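Local coordinates for COG0778: Nitroreductase (Streptococcus pneumoniae, PDB 2B67), which binds flavin mononucleotide and, as a member of the nitroreductase family, probably catalyses electron transfer from a reduced nicotinamide cofactor, at residues H18-L23 against Y184-L189; V24-V29 against V52-N57; R90-A95 against N114-F119; L157-S162 against E177-V182. All blocks are in the same frame, centred on the assembly; numbering follows the deposited sequence. Where two conformers were deposited one is given.

Contact 1: H18-L23 against Y184-L189; sequences HFTDKL and YTDEKL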
loop_
_atom_site.group_PDB
_atom_site.type_symbol
_atom_site.label_atom_id
_atom_site.label_comp_id
_atom_site.label_asym_id
_atom_site.label_seq_id
_atom_site.Cartn_x
_atom_site.Cartn_y
_atom_site.Cartn_z
ATOM N N HIS A 18 1.204 14.783 -17.117
ATOM C CA HIS A 18 0.601 15.816 -17.953
ATOM C C HIS A 18 -0.767 15.332 -18.355
ATOM O O HIS A 18 -0.927 14.199 -18.816
ATOM C CB HIS A 18 1.485 16.147 -19.169
ATOM C CG HIS A 18 2.849 16.660 -18.800
ATOM N ND1 HIS A 18 3.986 15.882 -18.886
ATOM C CD2 HIS A 18 3.246 17.857 -18.299
ATOM C CE1 HIS A 18 5.029 16.582 -18.473
ATOM N NE2 HIS A 18 4.609 17.784 -18.114
ATOM N N PHE A 19 -1.755 16.196 -18.154
ATOM C CA PHE A 19 -3.159 15.851 -18.282
ATOM C C PHE A 19 -3.811 16.672 -19.413
ATOM O O PHE A 19 -3.437 17.812 -19.653
ATOM C CB PHE A 19 -3.882 16.156 -16.976
ATOM C CG PHE A 19 -3.326 15.413 -15.776
ATOM C CD1 PHE A 19 -2.439 16.041 -14.887
ATOM C CD2 PHE A 19 -3.678 14.099 -15.546
ATOM C CE1 PHE A 19 -1.902 15.333 -13.750
ATOM C CE2 PHE A 19 -3.147 13.371 -14.415
ATOM C CZ PHE A 19 -2.284 14.021 -13.516
ATOM N N THR A 20 -4.800 16.075 -20.065
ATOM C CA THR A 20 -5.626 16.774 -21.031
ATOM C C THR A 20 -6.620 17.621 -20.241
ATOM O O THR A 20 -6.621 17.597 -18.999
ATOM C CB THR A 20 -6.377 15.778 -21.948
ATOM O OG1 THR A 20 -7.441 15.161 -21.219
ATOM C CG2 THR A 20 -5.429 14.711 -22.484
ATOM N N ASP A 21 -7.456 18.358 -20.966
ATOM C CA ASP A 21 -8.507 19.179 -20.372
ATOM C C ASP A 21 -9.841 18.453 -20.210
ATOM O O ASP A 21 -10.826 19.069 -19.790
ATOM C CB ASP A 21 -8.692 20.455 -21.213
ATOM C CG ASP A 21 -7.398 21.213 -21.371
ATOM O OD1 ASP A 21 -6.877 21.680 -20.335
ATOM O OD2 ASP A 21 -6.871 21.295 -22.520
ATOM N N LYS A 22 -9.886 17.158 -20.535
ATOM C CA LYS A 22 -11.099 16.374 -20.330
ATOM C C LYS A 22 -11.505 16.381 -18.853
ATOM O O LYS A 22 -10.670 16.185 -17.950
ATOM C CB LYS A 22 -10.928 14.908 -20.820
ATOM C CG LYS A 22 -12.220 14.062 -20.654
ATOM C CD LYS A 22 -12.082 12.652 -21.206
ATOM C CE LYS A 22 -13.315 11.831 -20.914
ATOM N NZ LYS A 22 -13.103 10.401 -21.327
ATOM N N LEU A 23 -12.807 16.578 -18.639
ATOM C CA LEU A 23 -13.373 16.721 -17.336
ATOM C C LEU A 23 -13.400 15.344 -16.631
ATOM O O LEU A 23 -13.574 14.315 -17.279
ATOM C CB LEU A 23 -14.785 17.323 -17.469
ATOM C CG LEU A 23 -14.959 18.734 -18.077
ATOM C CD1 LEU A 23 -16.422 19.112 -18.084
ATOM C CD2 LEU A 23 -14.155 19.761 -17.260
ATOM N N TYR A 184 -7.027 12.642 -17.175
ATOM C CA TYR A 184 -6.712 11.912 -18.386
ATOM C C TYR A 184 -5.370 12.366 -18.908
ATOM O O TYR A 184 -5.033 13.551 -18.815
ATOM C CB TYR A 184 -7.824 12.141 -19.401
ATOM C CG TYR A 184 -9.124 11.560 -18.930
ATOM C CD1 TYR A 184 -10.047 12.342 -18.232
ATOM C CD2 TYR A 184 -9.426 10.214 -19.155
ATOM C CE1 TYR A 184 -11.268 11.798 -17.809
ATOM C CE2 TYR A 184 -10.631 9.671 -18.732
ATOM C CZ TYR A 184 -11.544 10.463 -18.058
ATOM O OH TYR A 184 -12.740 9.921 -17.621
ATOM N N THR A 185 -4.613 11.430 -19.466
ATOM C CA THR A 185 -3.209 11.634 -19.829
ATOM C C THR A 185 -3.002 12.184 -21.235
ATOM O O THR A 185 -3.548 11.651 -22.201
ATOM C CB THR A 185 -2.471 10.316 -19.815
ATOM O OG1 THR A 185 -2.807 9.597 -18.621
ATOM C CG2 THR A 185 -0.952 10.546 -19.940
ATOM N N ASP A 186 -2.149 13.209 -21.331
ATOM C CA ASP A 186 -1.852 13.873 -22.590
ATOM C C ASP A 186 -0.547 13.375 -23.251
ATOM O O ASP A 186 -0.010 14.026 -24.169
ATOM C CB ASP A 186 -1.830 15.397 -22.399
ATOM C CG ASP A 186 -2.059 16.165 -23.717
ATOM O OD1 ASP A 186 -2.951 15.768 -24.528
ATOM O OD2 ASP A 186 -1.339 17.166 -23.946
ATOM N N GLU A 187 -0.041 12.227 -22.805
ATOM C CA GLU A 187 1.135 11.632 -23.438
ATOM C C GLU A 187 1.217 10.128 -23.276
ATOM O O GLU A 187 0.902 9.585 -22.217
ATOM C CB GLU A 187 2.446 12.301 -22.970
ATOM C CG GLU A 187 2.455 12.755 -21.514
ATOM C CD GLU A 187 3.847 13.084 -20.980
ATOM O OE1 GLU A 187 4.636 13.781 -21.663
ATOM O OE2 GLU A 187 4.140 12.655 -19.850
ATOM N N LYS A 188 1.644 9.464 -24.348
ATOM C CA LYS A 188 1.977 8.042 -24.297
ATOM C C LYS A 188 3.121 7.870 -23.313
ATOM O O LYS A 188 4.124 8.598 -23.381
ATOM C CB LYS A 188 2.372 7.461 -25.679
ATOM C CG LYS A 188 2.681 8.472 -26.820
ATOM C CD LYS A 188 3.770 9.518 -26.486
ATOM C CE LYS A 188 3.330 10.922 -26.950
ATOM N NZ LYS A 188 3.874 11.988 -26.064
ATOM N N LEU A 189 2.964 6.945 -22.371
ATOM C CA LEU A 189 4.082 6.658 -21.494
ATOM C C LEU A 189 4.582 5.238 -21.555
ATOM O O LEU A 189 3.819 4.297 -21.796
ATOM C CB LEU A 189 3.839 7.129 -20.060
ATOM C CG LEU A 189 4.424 8.532 -19.841
ATOM C CD1 LEU A 189 3.625 9.269 -18.763
ATOM C CD2 LEU A 189 5.941 8.476 -19.527
HETATM O O HOH W 1 1.965 12.250 -18.518
HETATM O O HOH W 2 -1.025 18.595 -21.043
HETATM O O HOH W 3 -8.090 15.325 -17.514
#
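Phe19 and Thr185 pair as a single beta bridge, their CA atoms 4.5 Å apart, where the loop before helix 26-36 runs roughly antiparallel to the one leaving strand 174-183. Two backbone hydrogen bonds hold the bridge. Asp186 N gives to His18 O at 3.0 Å, and Thr20 N gives to Tyr184 O at 2.8 Å. The CA of Phe19 also approaches Tyr184 O in a CA-H...O contact.

Side-chain packing centres on Tyr184. The Lys22 chain is extended beyond CG and lies across one face of the ring, CD sitting over the centre in a CH-pi contact, 3.6 Å from the centroid. Farther along, Lys22 NZ makes a cation-pi contact 4.0 Å from the Tyr184 ring centroid, 30° off the ring normal. A long flexible side chain suits this place: its methylenes cover the aromatic face while the ammonium reaches the ring too.

Among the polar side chains, His18 ND1 gives a weak bond to Glu187 OE2, which lies at the edge of the imidazole, in its plane, at 3.4 Å; water 1 joins the same carboxylate oxygen to His18 N. Thr20 OG1 accepts from Lys22 N in an ST turn, fixing the bend before the lysine. Backbone hydrogen bonds are thus joined by CH-pi and cation-pi packing on Tyr184, with weak or water-bridged polar side chains at the surface.

Contact 2: V24-V29 against V52-N57; sequences VDPKDV and VVREKN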
loop_
_atom_site.group_PDB
_atom_site.type_symbol
_atom_site.label_atom_id
_atom_site.label_comp_id
_atom_site.label_asym_id
_atom_site.label_seq_id
_atom_site.Cartn_x
_atom_site.Cartn_y
_atom_site.Cartn_z
ATOM N N VAL A 24 -13.178 15.326 -15.318
ATOM C CA VAL A 24 -13.235 14.084 -14.572
ATOM C C VAL A 24 -14.540 14.070 -13.793
ATOM O O VAL A 24 -14.725 14.883 -12.905
ATOM C CB VAL A 24 -12.019 13.905 -13.599
ATOM C CG1 VAL A 24 -12.249 12.669 -12.685
ATOM C CG2 VAL A 24 -10.719 13.783 -14.381
ATOM N N ASP A 25 -15.421 13.132 -14.139
ATOM C CA ASP A 25 -16.786 13.004 -13.596
ATOM C C ASP A 25 -16.703 12.603 -12.115
ATOM O O ASP A 25 -16.112 11.572 -11.814
ATOM C CB ASP A 25 -17.491 11.896 -14.401
ATOM C CG ASP A 25 -19.007 11.837 -14.187
ATOM O OD1 ASP A 25 -19.553 12.310 -13.176
ATOM O OD2 ASP A 25 -19.669 11.257 -15.074
ATOM N N PRO A 26 -17.241 13.446 -11.190
ATOM C CA PRO A 26 -17.295 13.060 -9.767
ATOM C C PRO A 26 -17.961 11.724 -9.476
ATOM O O PRO A 26 -17.622 11.114 -8.478
ATOM C CB PRO A 26 -18.045 14.214 -9.086
ATOM C CG PRO A 26 -18.660 15.022 -10.221
ATOM C CD PRO A 26 -17.782 14.799 -11.413
ATOM N N LYS A 27 -18.864 11.247 -10.338
ATOM C CA LYS A 27 -19.400 9.877 -10.191
ATOM C C LYS A 27 -18.290 8.809 -10.325
ATOM O O LYS A 27 -18.280 7.833 -9.579
ATOM C CB LYS A 27 -20.555 9.572 -11.166
ATOM C CG LYS A 27 -21.669 10.643 -11.220
ATOM C CD LYS A 27 -22.443 10.829 -9.894
ATOM C CE LYS A 27 -23.922 10.376 -9.996
ATOM N NZ LYS A 27 -24.884 11.504 -10.244
ATOM N N ASP A 28 -17.372 8.994 -11.282
ATOM C CA ASP A 28 -16.227 8.090 -11.426
ATOM C C ASP A 28 -15.255 8.140 -10.247
ATOM O O ASP A 28 -14.741 7.111 -9.847
ATOM C CB ASP A 28 -15.466 8.330 -12.736
ATOM C CG ASP A 28 -16.304 8.005 -13.977
ATOM O OD1 ASP A 28 -17.252 7.186 -13.860
ATOM O OD2 ASP A 28 -16.024 8.591 -15.051
ATOM N N VAL A 29 -14.982 9.338 -9.720
ATOM C CA VAL A 29 -14.099 9.468 -8.567
ATOM C C VAL A 29 -14.669 8.750 -7.352
ATOM O O VAL A 29 -13.974 7.961 -6.725
ATOM C CB VAL A 29 -13.747 10.926 -8.235
ATOM C CG1 VAL A 29 -12.906 10.998 -6.959
ATOM C CG2 VAL A 29 -12.965 11.519 -9.394
ATOM N N VAL A 52 -11.331 14.950 -1.775
ATOM C CA VAL A 52 -11.406 15.205 -3.207
ATOM C C VAL A 52 -11.362 16.710 -3.508
ATOM O O VAL A 52 -12.317 17.455 -3.236
ATOM C CB VAL A 52 -12.645 14.523 -3.827
ATOM C CG1 VAL A 52 -12.738 14.798 -5.291
ATOM C CG2 VAL A 52 -12.595 13.013 -3.559
ATOM N N VAL A 53 -10.256 17.151 -4.070
ATOM C CA VAL A 53 -10.038 18.579 -4.255
ATOM C C VAL A 53 -10.377 18.985 -5.679
ATOM O O VAL A 53 -9.713 18.549 -6.637
ATOM C CB VAL A 53 -8.605 18.979 -3.880
ATOM C CG1 VAL A 53 -8.389 20.495 -4.026
ATOM C CG2 VAL A 53 -8.317 18.505 -2.420
ATOM N N ARG A 54 -11.413 19.821 -5.789
ATOM C CA ARG A 54 -11.883 20.358 -7.062
ATOM C C ARG A 54 -11.906 21.882 -7.013
ATOM O O ARG A 54 -11.885 22.528 -8.047
ATOM C CB ARG A 54 -13.303 19.853 -7.404
ATOM C CG ARG A 54 -13.324 18.460 -7.948
ATOM C CD ARG A 54 -14.767 17.993 -8.331
ATOM N NE ARG A 54 -14.758 16.565 -8.686
ATOM C CZ ARG A 54 -14.476 16.065 -9.901
ATOM N NH1 ARG A 54 -14.492 14.753 -10.058
ATOM N NH2 ARG A 54 -14.176 16.848 -10.950
ATOM N N GLU A 55 -11.979 22.438 -5.812
ATOM C CA GLU A 55 -12.024 23.871 -5.641
ATOM C C GLU A 55 -10.717 24.493 -5.170
ATOM O O GLU A 55 -10.384 25.571 -5.645
ATOM C CB GLU A 55 -13.175 24.299 -4.722
ATOM C CG GLU A 55 -14.296 24.976 -5.484
ATOM C CD GLU A 55 -15.415 24.025 -5.825
ATOM O OE1 GLU A 55 -15.479 23.563 -6.996
ATOM O OE2 GLU A 55 -16.227 23.736 -4.902
ATOM N N LYS A 56 -9.999 23.830 -4.256
ATOM C CA LYS A 56 -8.774 24.373 -3.629
ATOM C C LYS A 56 -7.449 23.956 -4.312
ATOM O O LYS A 56 -6.377 24.025 -3.706
ATOM C CB LYS A 56 -8.739 24.046 -2.111
ATOM C CG LYS A 56 -9.925 24.685 -1.330
ATOM C CD LYS A 56 -9.798 24.493 0.176
ATOM C CE LYS A 56 -10.686 25.497 0.946
ATOM N NZ LYS A 56 -12.157 25.127 0.901
ATOM N N ASN A 57 -7.533 23.558 -5.580
ATOM C CA ASN A 57 -6.379 23.032 -6.292
ATOM C C ASN A 57 -5.208 23.992 -6.388
ATOM O O ASN A 57 -4.068 23.573 -6.242
ATOM C CB ASN A 57 -6.749 22.571 -7.687
ATOM C CG ASN A 57 -7.849 21.530 -7.669
ATOM O OD1 ASN A 57 -7.610 20.349 -7.908
ATOM N ND2 ASN A 57 -9.049 21.968 -7.369
HETATM O O HOH W 4 -13.171 17.842 -13.981
#
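An arginine gripping a backbone carbonyl joins the start of helix 26-36 to the end of strand 48-53, the outermost strand of this chain's sheet, which the second subunit extends; the contact is partly buried. Arg54 comes to Val24 O end-on with both terminal nitrogens, NH2 at 2.8 Å and NH1 at 2.9 Å, so one oxygen takes two bonds. NH2 lies in the carbonyl plane, whereas NH1 stands above it. The chain is extended from CG to NE, the length needed to span the gap. Pro26 lays its CD over one face of the guanidinium, toward the rim, and Val29 CG2 comes 3.6 Å from Arg54 NH1. Deeper in, Val29 CG1 and Val52 CG2 meet tip to tip at 4.0 Å; compact branched residues fit between helix and strand. Val52 also packs on Ile201 of the second subunit, whose strand pairs with this one in a parallel ladder. Asp25, the N-cap, accepts from Lys27 N through OD1, and Pro26, lacking an N-H, suits the first turn of a capped helix N-terminus.

Contact 3: R90-A95 against N114-F119; sequences RARKIA and NLPAEF. With ACY (acetic acid), chain F.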
loop_
_atom_site.group_PDB
_atom_site.type_symbol
_atom_site.label_atom_id
_atom_site.label_comp_id
_atom_site.label_asym_id
_atom_site.label_seq_id
_atom_site.Cartn_x
_atom_site.Cartn_y
_atom_site.Cartn_z
ATOM N N ARG A 90 -10.731 5.830 15.764
ATOM C CA ARG A 90 -10.988 5.135 14.491
ATOM C C ARG A 90 -11.677 3.795 14.748
ATOM O O ARG A 90 -12.666 3.476 14.069
ATOM C CB ARG A 90 -9.687 4.981 13.673
ATOM C CG ARG A 90 -9.759 4.045 12.426
ATOM C CD ARG A 90 -10.812 4.455 11.358
ATOM N NE ARG A 90 -10.895 5.891 11.120
ATOM C CZ ARG A 90 -11.378 6.504 10.028
ATOM N NH1 ARG A 90 -11.804 5.837 8.939
ATOM N NH2 ARG A 90 -11.408 7.836 10.030
ATOM N N ALA A 91 -11.180 3.016 15.719
ATOM C CA ALA A 91 -11.829 1.752 16.088
ATOM C C ALA A 91 -13.259 2.003 16.542
ATOM O O ALA A 91 -14.177 1.271 16.161
ATOM C CB ALA A 91 -11.059 1.025 17.193
ATOM N N ARG A 92 -13.447 3.044 17.347
ATOM C CA ARG A 92 -14.755 3.326 17.922
ATOM C C ARG A 92 -15.726 3.770 16.837
ATOM O O ARG A 92 -16.905 3.394 16.863
ATOM C CB ARG A 92 -14.644 4.370 19.030
ATOM C CG ARG A 92 -14.153 3.798 20.346
ATOM C CD ARG A 92 -14.113 4.870 21.416
ATOM N NE ARG A 92 -14.430 4.328 22.737
ATOM C CZ ARG A 92 -15.466 4.707 23.485
ATOM N NH1 ARG A 92 -16.314 5.641 23.047
ATOM N NH2 ARG A 92 -15.657 4.143 24.680
ATOM N N LYS A 93 -15.216 4.565 15.890
ATOM C CA LYS A 93 -15.964 4.981 14.696
ATOM C C LYS A 93 -16.508 3.779 13.917
ATOM O O LYS A 93 -17.664 3.756 13.553
ATOM C CB LYS A 93 -15.062 5.809 13.770
ATOM C CG LYS A 93 -15.813 6.486 12.596
ATOM C CD LYS A 93 -14.821 7.103 11.580
ATOM C CE LYS A 93 -15.556 7.713 10.379
ATOM N NZ LYS A 93 -16.211 9.019 10.727
ATOM N N ILE A 94 -15.687 2.766 13.691
ATOM C CA ILE A 94 -16.138 1.583 12.976
ATOM C C ILE A 94 -17.313 0.927 13.749
ATOM O O ILE A 94 -18.369 0.641 13.169
ATOM C CB ILE A 94 -14.939 0.653 12.697
ATOM C CG1 ILE A 94 -14.115 1.277 11.530
ATOM C CG2 ILE A 94 -15.404 -0.755 12.358
ATOM C CD1 ILE A 94 -12.710 1.221 11.726
ATOM N N ALA A 95 -17.156 0.762 15.057
ATOM C CA ALA A 95 -18.240 0.217 15.890
ATOM C C ALA A 95 -19.500 1.094 15.837
ATOM O O ALA A 95 -20.628 0.594 15.707
ATOM C CB ALA A 95 -17.751 0.031 17.330
ATOM N N ASN A 114 -11.431 -3.268 23.275
ATOM C CA ASN A 114 -10.209 -4.054 23.163
ATOM C C ASN A 114 -9.189 -3.423 22.227
ATOM O O ASN A 114 -8.041 -3.141 22.625
ATOM C CB ASN A 114 -10.513 -5.497 22.748
ATOM C CG ASN A 114 -11.146 -6.278 23.873
ATOM O OD1 ASN A 114 -12.299 -6.039 24.230
ATOM N ND2 ASN A 114 -10.376 -7.185 24.473
ATOM N N LEU A 115 -9.623 -3.178 20.998
ATOM C CA LEU A 115 -8.728 -2.665 19.999
ATOM C C LEU A 115 -8.065 -1.361 20.477
ATOM O O LEU A 115 -6.834 -1.304 20.488
ATOM C CB LEU A 115 -9.416 -2.507 18.647
ATOM C CG LEU A 115 -8.603 -2.885 17.412
ATOM C CD1 LEU A 115 -9.177 -2.242 16.123
ATOM C CD2 LEU A 115 -7.127 -2.598 17.583
ATOM N N PRO A 116 -8.851 -0.341 20.891
ATOM C CA PRO A 116 -8.241 0.894 21.391
ATOM C C PRO A 116 -7.209 0.674 22.490
ATOM O O PRO A 116 -6.222 1.429 22.552
ATOM C CB PRO A 116 -9.436 1.690 21.933
ATOM C CG PRO A 116 -10.561 1.238 21.077
ATOM C CD PRO A 116 -10.324 -0.237 20.887
ATOM N N ALA A 117 -7.425 -0.351 23.328
ATOM C CA ALA A 117 -6.505 -0.647 24.430
ATOM C C ALA A 117 -5.178 -1.133 23.859
ATOM O O ALA A 117 -4.106 -0.741 24.342
ATOM C CB ALA A 117 -7.112 -1.680 25.429
ATOM N N GLU A 118 -5.258 -1.939 22.803
ATOM C CA GLU A 118 -4.075 -2.338 22.020
ATOM C C GLU A 118 -3.312 -1.184 21.409
ATOM O O GLU A 118 -2.092 -1.161 21.471
ATOM C CB GLU A 118 -4.474 -3.239 20.878
ATOM C CG GLU A 118 -4.302 -4.660 21.195
ATOM C CD GLU A 118 -5.294 -5.500 20.465
ATOM O OE1 GLU A 118 -5.178 -5.598 19.225
ATOM O OE2 GLU A 118 -6.193 -6.052 21.134
ATOM N N PHE A 119 -4.046 -0.253 20.786
ATOM C CA PHE A 119 -3.462 0.906 20.126
ATOM C C PHE A 119 -2.745 1.815 21.115
ATOM O O PHE A 119 -1.719 2.418 20.798
ATOM C CB PHE A 119 -4.540 1.713 19.407
ATOM C CG PHE A 119 -5.024 1.106 18.098
ATOM C CD1 PHE A 119 -6.361 1.271 17.712
ATOM C CD2 PHE A 119 -4.162 0.408 17.261
ATOM C CE1 PHE A 119 -6.840 0.756 16.495
ATOM C CE2 PHE A 119 -4.618 -0.143 16.039
ATOM C CZ PHE A 119 -5.974 0.038 15.648
HETATM C C ACY F . -14.290 12.000 10.746
HETATM O O ACY F . -13.983 13.057 10.157
HETATM O OXT ACY F . -14.242 10.871 10.210
HETATM C CH3 ACY F . -14.733 12.103 12.177
#
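Lys93 NZ gives a 2.8 Å hydrogen bond to OXT of an acetate, probably from the crystallisation liquor, and a salt bridge to Glu199 of the second subunit. Lys93 lies on helix 87-98, whose Ala91 meets Leu115 and Pro116. Segments 90-95 and 114-119 run nearly antiparallel (168°), their axes 9.3 Å apart at closest approach. Ala91 CB carries the contact: it touches Leu115 CD1 and Pro116 CG, each at 3.9 Å, and sits at the edge of the Phe119 ring, near its plane, by CE1. A side chain as small as alanine lets three larger groups close round it. Leu115 CD2 lies over one face of the Phe119 ring, while the ring meets His43 of the same chain edge-to-face. Pro116 brings no N-H, and helix 105-120 kinks there. Lys93 CD covers the centre of the Arg90 guanidinium, whose NE is bridged to Asp84. No hydrogen bond crosses between the two segments, so apolar contact joins them while Arg90 and Lys93 turn their charges to partners elsewhere; Arg92 NE makes a weak bond to Met112 O of the partner helix.

Contact 4: L157-S162 against E177-V182; sequences LGFDKS and ELLITV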
loop_
_atom_site.group_PDB
_atom_site.type_symbol
_atom_site.label_atom_id
_atom_site.label_comp_id
_atom_site.label_asym_id
_atom_site.label_seq_id
_atom_site.Cartn_x
_atom_site.Cartn_y
_atom_site.Cartn_z
ATOM N N LEU A 157 4.457 12.339 -3.125
ATOM C CA LEU A 157 4.893 12.435 -1.764
ATOM C C LEU A 157 5.672 13.737 -1.519
ATOM O O LEU A 157 5.827 14.172 -0.372
ATOM C CB LEU A 157 5.773 11.217 -1.475
ATOM C CG LEU A 157 6.168 10.872 -0.045
ATOM C CD1 LEU A 157 5.010 11.087 0.936
ATOM C CD2 LEU A 157 6.674 9.434 -0.001
ATOM N N GLY A 158 6.155 14.372 -2.585
ATOM C CA GLY A 158 6.906 15.649 -2.454
ATOM C C GLY A 158 6.025 16.896 -2.310
ATOM O O GLY A 158 5.770 17.637 -3.299
ATOM N N PHE A 159 5.549 17.121 -1.080
ATOM C CA PHE A 159 4.723 18.258 -0.741
ATOM C C PHE A 159 4.897 18.533 0.743
ATOM O O PHE A 159 5.414 17.681 1.493
ATOM C CB PHE A 159 3.227 18.041 -1.096
ATOM C CG PHE A 159 2.572 16.933 -0.328
ATOM C CD1 PHE A 159 2.711 15.605 -0.728
ATOM C CD2 PHE A 159 1.804 17.208 0.798
ATOM C CE1 PHE A 159 2.069 14.556 0.001
ATOM C CE2 PHE A 159 1.173 16.180 1.505
ATOM C CZ PHE A 159 1.311 14.860 1.106
ATOM N N ASP A 160 4.483 19.735 1.145
ATOM C CA ASP A 160 4.679 20.259 2.484
ATOM C C ASP A 160 3.526 19.819 3.392
ATOM O O ASP A 160 2.513 20.498 3.474
ATOM C CB ASP A 160 4.712 21.799 2.425
ATOM C CG ASP A 160 4.975 22.423 3.780
ATOM O OD1 ASP A 160 5.141 21.638 4.746
ATOM O OD2 ASP A 160 5.069 23.677 3.875
ATOM N N LYS A 161 3.691 18.688 4.055
ATOM C CA LYS A 161 2.629 18.086 4.843
ATOM C C LYS A 161 2.102 18.981 5.954
ATOM O O LYS A 161 0.926 18.885 6.314
ATOM C CB LYS A 161 3.063 16.735 5.422
ATOM C CG LYS A 161 3.091 15.619 4.385
ATOM C CD LYS A 161 3.893 14.435 4.883
ATOM C CE LYS A 161 3.857 13.235 3.920
ATOM N NZ LYS A 161 4.213 12.004 4.685
ATOM N N SER A 162 2.961 19.871 6.469
ATOM C CA SER A 162 2.620 20.714 7.624
ATOM C C SER A 162 1.558 21.778 7.314
ATOM O O SER A 162 0.951 22.364 8.226
ATOM C CB SER A 162 3.888 21.399 8.164
ATOM O OG SER A 162 4.347 22.443 7.304
ATOM N N GLU A 177 -1.015 11.928 3.987
ATOM C CA GLU A 177 -0.005 10.929 3.607
ATOM C C GLU A 177 0.558 11.132 2.201
ATOM O O GLU A 177 1.770 10.988 1.980
ATOM C CB GLU A 177 -0.591 9.513 3.726
ATOM C CG GLU A 177 -1.001 9.139 5.174
ATOM C CD GLU A 177 0.169 8.754 6.074
ATOM O OE1 GLU A 177 1.343 8.763 5.640
ATOM O OE2 GLU A 177 -0.086 8.452 7.243
ATOM N N LEU A 178 -0.333 11.459 1.261
ATOM C CA LEU A 178 -0.055 11.431 -0.200
ATOM C C LEU A 178 -1.030 12.360 -0.900
ATOM O O LEU A 178 -2.187 12.495 -0.466
ATOM C CB LEU A 178 -0.364 10.016 -0.775
ATOM C CG LEU A 178 0.517 8.800 -0.503
ATOM C CD1 LEU A 178 -0.070 7.528 -1.148
ATOM C CD2 LEU A 178 1.977 9.033 -0.975
ATOM N N LEU A 179 -0.589 12.935 -2.017
ATOM C CA LEU A 179 -1.490 13.597 -2.955
ATOM C C LEU A 179 -1.542 12.713 -4.195
ATOM O O LEU A 179 -0.508 12.304 -4.707
ATOM C CB LEU A 179 -0.999 15.020 -3.342
ATOM C CG LEU A 179 -0.718 16.021 -2.207
ATOM C CD1 LEU A 179 -0.358 17.409 -2.790
ATOM C CD2 LEU A 179 -1.917 16.138 -1.208
ATOM N N ILE A 180 -2.741 12.426 -4.669
ATOM C CA ILE A 180 -2.940 11.621 -5.865
ATOM C C ILE A 180 -3.587 12.529 -6.872
ATOM O O ILE A 180 -4.775 12.866 -6.710
ATOM C CB ILE A 180 -3.970 10.466 -5.663
ATOM C CG1 ILE A 180 -3.872 9.817 -4.275
ATOM C CG2 ILE A 180 -3.897 9.490 -6.839
ATOM C CD1 ILE A 180 -2.980 8.729 -4.166
ATOM N N THR A 181 -2.846 12.915 -7.902
ATOM C CA THR A 181 -3.449 13.690 -8.982
ATOM C C THR A 181 -4.282 12.790 -9.872
ATOM O O THR A 181 -3.946 11.629 -10.080
ATOM C CB THR A 181 -2.405 14.398 -9.827
ATOM O OG1 THR A 181 -1.426 13.441 -10.268
ATOM C CG2 THR A 181 -1.735 15.554 -8.980
ATOM N N VAL A 182 -5.373 13.335 -10.397
ATOM C CA VAL A 182 -6.317 12.524 -11.176
ATOM C C VAL A 182 -6.685 13.242 -12.455
ATOM O O VAL A 182 -7.029 14.426 -12.434
ATOM C CB VAL A 182 -7.572 12.163 -10.364
ATOM C CG1 VAL A 182 -8.439 11.188 -11.169
ATOM C CG2 VAL A 182 -7.149 11.484 -9.023
HETATM O O HOH W 5 3.355 9.542 3.643
HETATM O O HOH W 6 3.508 10.150 6.932
#
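Phe159 packs one ring face on Leu179, whose CG stands over the ring centre in a CH-pi contact 3.7 Å from the centroid. The ring edge meets the strand backbone, with Phe159 CZ 3.8 Å from Leu178 N. The CB of Phe159 points toward the strand, and a chi1 of 64° sets CG between the backbone N and carbonyl carbon. Leu157 CD1 reaches 3.4 Å from Glu177 O and 4.1 Å from Leu178 CD2; a branched apolar tip can touch both the backbone and the neighbouring leucine.

Lys161 approaches with an extended chain, its CE 3.6 Å from Glu177 O. Lys161 NZ is 4.4 Å from Glu177 OE1, beyond a salt bridge, and water 5 lies between, bonded to NZ at 2.8 Å and close to Glu177 O and OE1. The stronger partner of the Glu177 carboxylate is Arg175, which with Thr83 holds OE2.

Strand 174-183 runs between strands 77-84 and 152-156 of the antiparallel sheet, and Glu177 and Leu178 both face Leu81 in a classic beta bulge. Leu157 and Gly158, in the loop after strand 152-156, belong to the flavin pocket: Gly158 N bonds FMN O4, Leu157 N does so weakly, and Gly158 centres an inverse gamma turn.

Behind this shell, Asn68 ND2 bonds Gly158 O. Asp160 OD1 takes both Ser162 OG, at 2.8 Å, and Ser162 N from one face of its carboxylate, capping the helix that begins next, while Leu178 packs on Leu133 of the second subunit.

Overall arrangement
Along the chain, contact 1 spans the other three, its two segments 161 residues apart, and contacts 2, 3 and 4 follow one another in series between them. Contacts 1, 2 and 4 gather round the antiparallel sheet: the centres of contacts 1 and 2, and of 2 and 4, lie about 16 Å apart, and Phe19 reaches Thr181 while Val24 touches Tyr184. Contact 3, on helices 87-98 and 105-120, stands apart, its centre about 42 Å from that of contact 1 across the chain's centre and about 27 Å from that of contact 4. Contacts 2, 3 and 4 all touch the second subunit, consistent with a dimer whose flavin pockets are built close to the shared interface.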